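PDB 5ERE: extracellular ligand-binding receptor from Desulfohalobium retbaense DSM 5692, which probably acts as an extracellular sensor that binds small solutes, holding ketoleucine in a periplasmic-binding-protein module and cytosine in a tandem PAS-like module. Local coordinates for residues 22-27 with 242-247; 378-383 with 454-459; 420-425 with 437-442. One frame throughout, in Å; residues are numbered along the deposited sequence.

Contact 1: 22-27 with 242-247; sequences QRAVEL and SAFTDR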
loop_
_atom_site.group_PDB
_atom_site.type_symbol
_atom_site.label_atom_id
_atom_site.label_comp_id
_atom_site.label_asym_id
_atom_site.label_seq_id
_atom_site.Cartn_x
_atom_site.Cartn_y
_atom_site.Cartn_z
ATOM N N GLN A 22 -25.517 12.265 4.618
ATOM C CA GLN A 22 -26.571 12.846 5.436
ATOM C C GLN A 22 -27.344 11.781 6.172
ATOM O O GLN A 22 -27.571 11.907 7.373
ATOM C CB GLN A 22 -27.518 13.653 4.574
ATOM C CG GLN A 22 -28.778 14.200 5.245
ATOM C CD GLN A 22 -29.857 14.482 4.212
ATOM O OE1 GLN A 22 -29.971 15.593 3.719
ATOM N NE2 GLN A 22 -30.640 13.448 3.850
ATOM N N ARG A 23 -27.779 10.763 5.443
ATOM C CA ARG A 23 -28.413 9.600 6.043
ATOM C C ARG A 23 -27.596 8.949 7.147
ATOM O O ARG A 23 -28.129 8.626 8.242
ATOM C CB ARG A 23 -28.683 8.586 4.933
ATOM C CG ARG A 23 -29.803 9.021 4.057
ATOM C CD ARG A 23 -29.983 8.061 2.874
ATOM N NE ARG A 23 -31.173 8.395 2.116
ATOM C CZ ARG A 23 -31.516 7.800 0.975
ATOM N NH1 ARG A 23 -30.749 6.864 0.451
ATOM N NH2 ARG A 23 -32.623 8.150 0.358
ATOM N N ALA A 24 -26.296 8.748 6.894
ATOM C CA ALA A 24 -25.493 8.036 7.864
ATOM C C ALA A 24 -25.301 8.871 9.150
ATOM O O ALA A 24 -25.313 8.335 10.252
ATOM C CB ALA A 24 -24.210 7.658 7.286
ATOM N N VAL A 25 -25.178 10.184 8.983
ATOM C CA VAL A 25 -25.001 11.115 10.081
ATOM C C VAL A 25 -26.229 11.158 10.965
ATOM O O VAL A 25 -26.110 11.194 12.188
ATOM C CB VAL A 25 -24.692 12.503 9.557
ATOM C CG1 VAL A 25 -24.892 13.560 10.613
ATOM C CG2 VAL A 25 -23.269 12.519 9.074
ATOM N N GLU A 26 -27.399 11.161 10.342
ATOM C CA GLU A 26 -28.633 11.252 11.086
ATOM C C GLU A 26 -28.899 9.950 11.792
ATOM O O GLU A 26 -29.336 9.972 12.936
ATOM C CB GLU A 26 -29.804 11.633 10.203
ATOM C CG GLU A 26 -29.594 13.023 9.605
ATOM C CD GLU A 26 -30.845 13.847 9.534
ATOM O OE1 GLU A 26 -31.166 14.500 10.553
ATOM O OE2 GLU A 26 -31.484 13.847 8.457
ATOM N N LEU A 27 -28.594 8.829 11.148
ATOM C CA LEU A 27 -28.760 7.528 11.798
ATOM C C LEU A 27 -27.846 7.382 13.044
ATOM O O LEU A 27 -28.266 6.911 14.117
ATOM C CB LEU A 27 -28.487 6.430 10.780
ATOM C CG LEU A 27 -28.734 4.997 11.224
ATOM C CD1 LEU A 27 -30.205 4.777 11.463
ATOM C CD2 LEU A 27 -28.266 4.092 10.134
ATOM N N SER A 242 -26.302 -3.063 8.228
ATOM C CA SER A 242 -27.661 -3.567 8.362
ATOM C C SER A 242 -28.676 -2.564 8.867
ATOM O O SER A 242 -29.801 -2.537 8.371
ATOM C CB SER A 242 -27.655 -4.776 9.291
ATOM O OG SER A 242 -28.965 -5.265 9.449
ATOM N N ALA A 243 -28.325 -1.760 9.872
ATOM C CA ALA A 243 -29.221 -0.686 10.303
ATOM C C ALA A 243 -29.560 0.307 9.161
ATOM O O ALA A 243 -30.697 0.742 9.012
ATOM C CB ALA A 243 -28.610 0.090 11.464
ATOM N N PHE A 244 -28.550 0.685 8.402
ATOM C CA PHE A 244 -28.719 1.647 7.312
ATOM C C PHE A 244 -29.587 1.025 6.201
ATOM O O PHE A 244 -30.578 1.602 5.751
ATOM C CB PHE A 244 -27.350 2.069 6.808
ATOM C CG PHE A 244 -27.382 3.127 5.765
ATOM C CD1 PHE A 244 -27.739 2.819 4.455
ATOM C CD2 PHE A 244 -27.026 4.421 6.076
ATOM C CE1 PHE A 244 -27.766 3.792 3.467
ATOM C CE2 PHE A 244 -27.033 5.386 5.120
ATOM C CZ PHE A 244 -27.400 5.077 3.792
ATOM N N THR A 245 -29.259 -0.203 5.857
ATOM C CA THR A 245 -29.974 -0.917 4.802
ATOM C C THR A 245 -31.432 -1.085 5.135
ATOM O O THR A 245 -32.295 -0.896 4.278
ATOM C CB THR A 245 -29.342 -2.269 4.583
ATOM O OG1 THR A 245 -28.003 -2.082 4.168
ATOM C CG2 THR A 245 -30.091 -3.097 3.539
ATOM N N ASP A 246 -31.719 -1.435 6.393
ATOM C CA ASP A 246 -33.090 -1.665 6.803
ATOM C C ASP A 246 -33.893 -0.384 6.785
ATOM O O ASP A 246 -35.065 -0.375 6.411
ATOM C CB ASP A 246 -33.151 -2.280 8.218
ATOM C CG ASP A 246 -32.603 -3.708 8.270
ATOM O OD1 ASP A 246 -32.548 -4.379 7.224
ATOM O OD2 ASP A 246 -32.224 -4.159 9.369
ATOM N N ARG A 247 -33.286 0.699 7.239
ATOM C CA ARG A 247 -34.008 1.958 7.320
ATOM C C ARG A 247 -34.204 2.592 5.913
ATOM O O ARG A 247 -35.278 3.076 5.574
ATOM C CB ARG A 247 -33.252 2.936 8.213
ATOM C CG ARG A 247 -33.979 4.233 8.408
ATOM C CD ARG A 247 -33.230 5.150 9.316
ATOM N NE ARG A 247 -34.144 6.151 9.833
ATOM C CZ ARG A 247 -35.085 5.878 10.725
ATOM N NH1 ARG A 247 -35.198 4.638 11.201
ATOM N NH2 ARG A 247 -35.905 6.841 11.139
#

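Contact 2: 378-383 with 454-459; sequences AYNCVT and SVLTQP. With CYT (6-aminopyrimidin-2(1H)-one), chain C.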
loop_
_atom_site.group_PDB
_atom_site.type_symbol
_atom_site.label_atom_id
_atom_site.label_comp_id
_atom_site.label_asym_id
_atom_site.label_seq_id
_atom_site.Cartn_x
_atom_site.Cartn_y
_atom_site.Cartn_z
ATOM N N ALA A 378 23.727 -5.708 0.827
ATOM C CA ALA A 378 24.884 -6.230 1.560
ATOM C C ALA A 378 25.100 -5.519 2.884
ATOM O O ALA A 378 24.884 -4.330 3.022
ATOM C CB ALA A 378 26.151 -6.116 0.714
ATOM N N TYR A 379 25.566 -6.299 3.839
ATOM C CA TYR A 379 26.087 -5.814 5.078
ATOM C C TYR A 379 27.604 -5.699 4.945
ATOM O O TYR A 379 28.186 -4.702 5.341
ATOM C CB TYR A 379 25.707 -6.769 6.199
ATOM C CG TYR A 379 26.204 -6.331 7.538
ATOM C CD1 TYR A 379 25.496 -5.407 8.280
ATOM C CD2 TYR A 379 27.381 -6.833 8.059
ATOM C CE1 TYR A 379 25.919 -5.017 9.527
ATOM C CE2 TYR A 379 27.825 -6.435 9.318
ATOM C CZ TYR A 379 27.078 -5.535 10.043
ATOM O OH TYR A 379 27.511 -5.133 11.275
ATOM N N ASN A 380 28.241 -6.741 4.402
ATOM C CA ASN A 380 29.625 -6.610 3.958
ATOM C C ASN A 380 30.033 -7.698 2.978
ATOM O O ASN A 380 29.241 -8.577 2.633
ATOM C CB ASN A 380 30.604 -6.565 5.147
ATOM C CG ASN A 380 30.671 -7.861 5.955
ATOM O OD1 ASN A 380 30.385 -8.940 5.475
ATOM N ND2 ASN A 380 31.110 -7.739 7.194
ATOM N N CYS A 381 31.282 -7.621 2.543
ATOM C CA CYS A 381 31.869 -8.561 1.604
ATOM C C CYS A 381 33.222 -9.011 2.111
ATOM O O CYS A 381 34.025 -8.205 2.596
ATOM C CB CYS A 381 32.016 -7.934 0.198
ATOM S SG CYS A 381 30.509 -7.257 -0.527
ATOM N N VAL A 382 33.479 -10.305 1.999
ATOM C CA VAL A 382 34.743 -10.858 2.434
ATOM C C VAL A 382 35.336 -11.805 1.421
ATOM O O VAL A 382 34.644 -12.335 0.522
ATOM C CB VAL A 382 34.616 -11.603 3.763
ATOM C CG1 VAL A 382 34.090 -10.696 4.849
ATOM C CG2 VAL A 382 33.718 -12.839 3.610
ATOM N N THR A 383 36.631 -12.029 1.579
ATOM C CA THR A 383 37.279 -13.163 0.961
ATOM C C THR A 383 37.685 -14.089 2.079
ATOM O O THR A 383 37.926 -13.643 3.202
ATOM C CB THR A 383 38.494 -12.769 0.104
ATOM O OG1 THR A 383 39.417 -11.999 0.883
ATOM C CG2 THR A 383 38.024 -11.985 -1.095
ATOM N N SER A 454 32.477 -13.625 -0.838
ATOM C CA SER A 454 31.156 -13.592 -0.171
ATOM C C SER A 454 30.429 -12.234 -0.166
ATOM O O SER A 454 31.063 -11.175 -0.073
ATOM C CB SER A 454 31.337 -14.037 1.275
ATOM O OG SER A 454 30.277 -13.607 2.122
ATOM N N VAL A 455 29.105 -12.268 -0.315
ATOM C CA VAL A 455 28.238 -11.155 0.092
ATOM C C VAL A 455 27.380 -11.679 1.218
ATOM O O VAL A 455 26.691 -12.664 1.035
ATOM C CB VAL A 455 27.318 -10.617 -1.031
ATOM C CG1 VAL A 455 26.322 -9.590 -0.488
ATOM C CG2 VAL A 455 28.152 -9.947 -2.132
ATOM N N LEU A 456 27.463 -11.013 2.368
ATOM C CA LEU A 456 26.578 -11.254 3.488
ATOM C C LEU A 456 25.447 -10.212 3.463
ATOM O O LEU A 456 25.690 -9.005 3.414
ATOM C CB LEU A 456 27.382 -11.194 4.804
ATOM C CG LEU A 456 26.577 -11.077 6.091
ATOM C CD1 LEU A 456 25.727 -12.301 6.315
ATOM C CD2 LEU A 456 27.519 -10.845 7.305
ATOM N N THR A 457 24.200 -10.666 3.487
ATOM C CA THR A 457 23.065 -9.734 3.402
ATOM C C THR A 457 22.797 -9.051 4.769
ATOM O O THR A 457 23.221 -9.535 5.793
ATOM C CB THR A 457 21.780 -10.438 2.915
ATOM O OG1 THR A 457 21.498 -11.527 3.787
ATOM C CG2 THR A 457 21.938 -10.971 1.500
ATOM N N GLN A 458 22.106 -7.918 4.733
ATOM C CA GLN A 458 21.677 -7.155 5.907
ATOM C C GLN A 458 20.811 -7.996 6.838
ATOM O O GLN A 458 20.168 -8.902 6.350
ATOM C CB GLN A 458 20.857 -5.953 5.460
ATOM C CG GLN A 458 21.636 -4.845 4.732
ATOM C CD GLN A 458 22.276 -3.844 5.690
ATOM O OE1 GLN A 458 21.749 -3.585 6.775
ATOM N NE2 GLN A 458 23.412 -3.262 5.285
ATOM N N PRO A 459 20.787 -7.675 8.149
ATOM C CA PRO A 459 19.925 -8.371 9.115
ATOM C C PRO A 459 18.456 -8.281 8.744
ATOM O O PRO A 459 17.739 -9.223 9.015
ATOM C CB PRO A 459 20.171 -7.637 10.446
ATOM C CG PRO A 459 21.351 -6.816 10.282
ATOM C CD PRO A 459 21.589 -6.608 8.793
HETATM N N3 CYT C . 30.497 -13.684 7.830
HETATM C C4 CYT C . 30.712 -13.395 6.548
HETATM N N1 CYT C . 30.334 -15.994 7.272
HETATM C C2 CYT C . 30.304 -14.973 8.232
HETATM O O2 CYT C . 30.065 -15.261 9.426
HETATM N N4 CYT C . 30.911 -12.087 6.219
HETATM C C5 CYT C . 30.749 -14.425 5.545
HETATM C C6 CYT C . 30.558 -15.694 5.943
HETATM O O HOH W 1 30.664 -11.246 3.533
#

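Contact 3: 420-425 with 437-442; sequences QPVLSQ and DLEHPV. With CYT (6-aminopyrimidin-2(1H)-one), chain C.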
loop_
_atom_site.group_PDB
_atom_site.type_symbol
_atom_site.label_atom_id
_atom_site.label_comp_id
_atom_site.label_asym_id
_atom_site.label_seq_id
_atom_site.Cartn_x
_atom_site.Cartn_y
_atom_site.Cartn_z
ATOM N N GLN A 420 31.788 -25.287 -5.794
ATOM C CA GLN A 420 30.751 -24.566 -6.502
ATOM C C GLN A 420 30.087 -23.548 -5.592
ATOM O O GLN A 420 30.123 -23.704 -4.379
ATOM C CB GLN A 420 29.713 -25.553 -7.045
ATOM C CG GLN A 420 30.217 -26.294 -8.271
ATOM C CD GLN A 420 29.317 -27.426 -8.650
ATOM O OE1 GLN A 420 28.724 -28.084 -7.791
ATOM N NE2 GLN A 420 29.182 -27.650 -9.941
ATOM N N PRO A 421 29.439 -22.529 -6.185
ATOM C CA PRO A 421 28.778 -21.477 -5.409
ATOM C C PRO A 421 27.765 -22.028 -4.425
ATOM O O PRO A 421 27.173 -23.068 -4.669
ATOM C CB PRO A 421 28.053 -20.645 -6.458
ATOM C CG PRO A 421 28.684 -20.999 -7.762
ATOM C CD PRO A 421 29.185 -22.395 -7.632
ATOM N N VAL A 422 27.544 -21.298 -3.347
ATOM C CA VAL A 422 26.540 -21.679 -2.345
ATOM C C VAL A 422 25.757 -20.449 -1.879
ATOM O O VAL A 422 26.233 -19.294 -1.969
ATOM C CB VAL A 422 27.196 -22.378 -1.141
ATOM C CG1 VAL A 422 27.850 -23.695 -1.567
ATOM C CG2 VAL A 422 28.252 -21.463 -0.456
ATOM N N LEU A 423 24.530 -20.691 -1.426
ATOM C CA LEU A 423 23.745 -19.712 -0.683
ATOM C C LEU A 423 23.506 -20.348 0.659
ATOM O O LEU A 423 23.017 -21.472 0.704
ATOM C CB LEU A 423 22.417 -19.360 -1.387
ATOM C CG LEU A 423 21.552 -18.287 -0.692
ATOM C CD1 LEU A 423 22.236 -16.880 -0.764
ATOM C CD2 LEU A 423 20.160 -18.214 -1.253
ATOM N N SER A 424 23.841 -19.656 1.754
ATOM C CA SER A 424 23.701 -20.278 3.069
ATOM C C SER A 424 22.247 -20.308 3.538
ATOM O O SER A 424 21.389 -19.573 3.045
ATOM C CB SER A 424 24.559 -19.552 4.128
ATOM O OG SER A 424 23.970 -18.324 4.514
ATOM N N GLN A 425 21.979 -21.189 4.499
ATOM C CA GLN A 425 20.805 -21.084 5.348
ATOM C C GLN A 425 20.980 -19.834 6.210
ATOM O O GLN A 425 22.072 -19.324 6.288
ATOM C CB GLN A 425 20.683 -22.311 6.268
ATOM C CG GLN A 425 20.694 -23.656 5.608
ATOM C CD GLN A 425 19.471 -23.898 4.720
ATOM O OE1 GLN A 425 18.440 -23.223 4.848
ATOM N NE2 GLN A 425 19.585 -24.861 3.813
ATOM N N ASP A 437 24.473 -15.699 3.583
ATOM C CA ASP A 437 25.747 -15.554 2.875
ATOM C C ASP A 437 25.679 -16.162 1.467
ATOM O O ASP A 437 25.280 -17.320 1.315
ATOM C CB ASP A 437 26.848 -16.259 3.703
ATOM C CG ASP A 437 28.257 -16.102 3.101
ATOM O OD1 ASP A 437 28.503 -15.143 2.357
ATOM O OD2 ASP A 437 29.128 -16.948 3.392
ATOM N N LEU A 438 26.044 -15.397 0.439
ATOM C CA LEU A 438 26.193 -15.939 -0.913
ATOM C C LEU A 438 27.667 -15.971 -1.262
ATOM O O LEU A 438 28.332 -14.921 -1.231
ATOM C CB LEU A 438 25.405 -15.094 -1.927
ATOM C CG LEU A 438 25.557 -15.395 -3.424
ATOM C CD1 LEU A 438 25.255 -16.811 -3.770
ATOM C CD2 LEU A 438 24.628 -14.477 -4.189
ATOM N N GLU A 439 28.188 -17.161 -1.562
ATOM C CA GLU A 439 29.621 -17.315 -1.873
ATOM C C GLU A 439 29.903 -17.967 -3.208
ATOM O O GLU A 439 29.219 -18.904 -3.620
ATOM C CB GLU A 439 30.332 -18.133 -0.804
ATOM C CG GLU A 439 30.187 -17.594 0.623
ATOM C CD GLU A 439 31.519 -17.445 1.390
ATOM O OE1 GLU A 439 32.615 -17.588 0.794
ATOM O OE2 GLU A 439 31.465 -17.152 2.612
ATOM N N HIS A 440 30.920 -17.461 -3.890
ATOM C CA HIS A 440 31.444 -18.130 -5.075
ATOM C C HIS A 440 32.886 -18.536 -4.823
ATOM O O HIS A 440 33.649 -17.789 -4.196
ATOM C CB HIS A 440 31.355 -17.238 -6.315
ATOM C CG HIS A 440 29.983 -17.153 -6.901
ATOM N ND1 HIS A 440 29.695 -17.590 -8.176
ATOM C CD2 HIS A 440 28.817 -16.701 -6.388
ATOM C CE1 HIS A 440 28.412 -17.384 -8.428
ATOM N NE2 HIS A 440 27.859 -16.850 -7.358
ATOM N N PRO A 441 33.269 -19.713 -5.333
ATOM C CA PRO A 441 34.671 -20.114 -5.253
ATOM C C PRO A 441 35.543 -19.296 -6.182
ATOM O O PRO A 441 35.090 -18.788 -7.222
ATOM C CB PRO A 441 34.645 -21.581 -5.693
ATOM C CG PRO A 441 33.489 -21.656 -6.642
ATOM C CD PRO A 441 32.464 -20.690 -6.103
ATOM N N VAL A 442 36.798 -19.200 -5.790
ATOM C CA VAL A 442 37.813 -18.513 -6.566
ATOM C C VAL A 442 38.938 -19.443 -6.965
ATOM O O VAL A 442 39.471 -20.168 -6.139
ATOM C CB VAL A 442 38.424 -17.335 -5.784
ATOM C CG1 VAL A 442 39.489 -16.635 -6.632
ATOM C CG2 VAL A 442 37.335 -16.366 -5.331
HETATM N N3 CYT C . 30.497 -13.684 7.830
HETATM C C4 CYT C . 30.712 -13.395 6.548
HETATM N N1 CYT C . 30.334 -15.994 7.272
HETATM C C2 CYT C . 30.304 -14.973 8.232
HETATM O O2 CYT C . 30.065 -15.261 9.426
HETATM N N4 CYT C . 30.911 -12.087 6.219
HETATM C C5 CYT C . 30.749 -14.425 5.545
HETATM C C6 CYT C . 30.558 -15.694 5.943
#

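Contact 1: 22-27 with 242-247
The phenyl ring of F244 lies against the R23 side chain and A24 N. CG of F244 is anti to the backbone N (chi1 -176°). CE2 of F244 meets CB of R23 at 3.6 Å. CZ touches the same CB and, more loosely, CD of R23. The R23 chain crosses the phenylalanine at about a right angle. A24 N sits at the ring edge, close to its plane, 3.9 Å from CE2 of F244. CD2 of L27 rests on the 242-247 backbone, 3.8 Å from CA of F244, and also reaches CB of A243 at 4.2 Å. CD1 of L27 packs on the aliphatic part of R247, 3.7 Å from CD of R247. L27 and R247 run alongside each other with opposite directions. The axes of the two segments come within 10.9 Å, at 111° between their directions. Y248 and P252 also pack on F244, and F240 extends the apolar patch to A24 and L27. The contact joins two helices of the periplasmic-binding-protein module, away from the ketoleucine pocket. Its chemistry is apolar: both arginines contribute methylene groups here, so these two segments meet by van der Waals packing.

Contact 2: 378-383 with 454-459
The cytosine pocket of the sensor module has part of its wall here, on two antiparallel strands. N380, V382, S454 and L456 place their side chains on the ligand side. One water joins N380 and S454 to the base. It donates to N380 OD1 and S454 OG, and accepts from the cytosine amino N4 at 2.8 Å. N380 CG lies between the backbone N and the carbonyl carbon (chi1 66°); OD1 of N380 stands 3.3 Å from cytosine N4. Its ND2 is hydrogen-bonded to E431, and S454 OG to D437. CG1 of V382 and CD2 of L456 approach N4 with carbon, the latter at 3.8 Å. On the opposite face, SG of C381 touches CG2 of V455. CB of A378 meets CG1 of V455 at 3.7 Å. L456 pairs with Y379 and N380. Y379 N gives L456 O a nearly straight bond of 2.7 Å, while L456 N bonds N380 O at 3.0 Å. NE2 of Q458 donates to A378 O at 2.9 Å, from above the carbonyl plane. The Y379 ring lies beside L456, and Y398 stacks on it. The doubled pairing is a classic beta bulge, set in the antiparallel sheet of a PAS-like (Cache) sensor domain.

Contact 3: 420-425 with 437-442
P421 lies over one face of the H440 imidazole. Its CB stands 3.8 Å from the ring centroid, 5° off the normal, a CH-pi contact. CG leans toward ND1 of H440, and CD of P421 meets CD of P441. The far nitrogen of the imidazole, NE2, is hydrogen-bonded to D344. V422 forms the hydrogen-bonded pair with E439, N to O and O to N, both bonds 2.9 Å. CG2 of V422 lies beside CB of E439, 3.9 Å away, the two side chains pointing the same way. L423 turns to the other face and crosses L438, with CD1 of L423 3.8 Å from CB of L438. S424 N donates to D437 O at 2.8 Å. OG of S424 lies between the backbone N and the carbonyl carbon (chi1 76°), where it accepts a nearly straight bond from D437 N (2.8 Å) and donates to Q425 O. An alanine here would probably leave D437 N and Q425 O without this hydroxyl partner. OD2 of D437 comes within 3.2 Å of cytosine C6. D437 and E439 bring their carboxyl groups to the base side, where S454 and Q411 bond D437 and S452 bonds E439. Helix 410-418 packs on V422, S424 and E439. Helix 324-357 lies against L438 and H440 on the other face, and strand 449-457 continues the sheet beyond 437-442.

In the fold
From the N terminus, contact 1 comes first. It closes a loop of 214 residues within the periplasmic-binding-protein module, joining helix 15-32 to helix 239-248. Further on, past the long helix 324-357, contact 2 closes a second loop, bringing strand 378-385 to strand 449-457. Contact 3 is nested inside that loop and ties strand 422-423 to strand 434-443. Contacts 2 and 3 share one antiparallel sheet, in which 434-443 and 449-457 are neighbours, and both border the cytosine. Their centres are about 11 Å apart. Contact 1 lies across the chain's centre, its centre about 59 Å from that of contact 2.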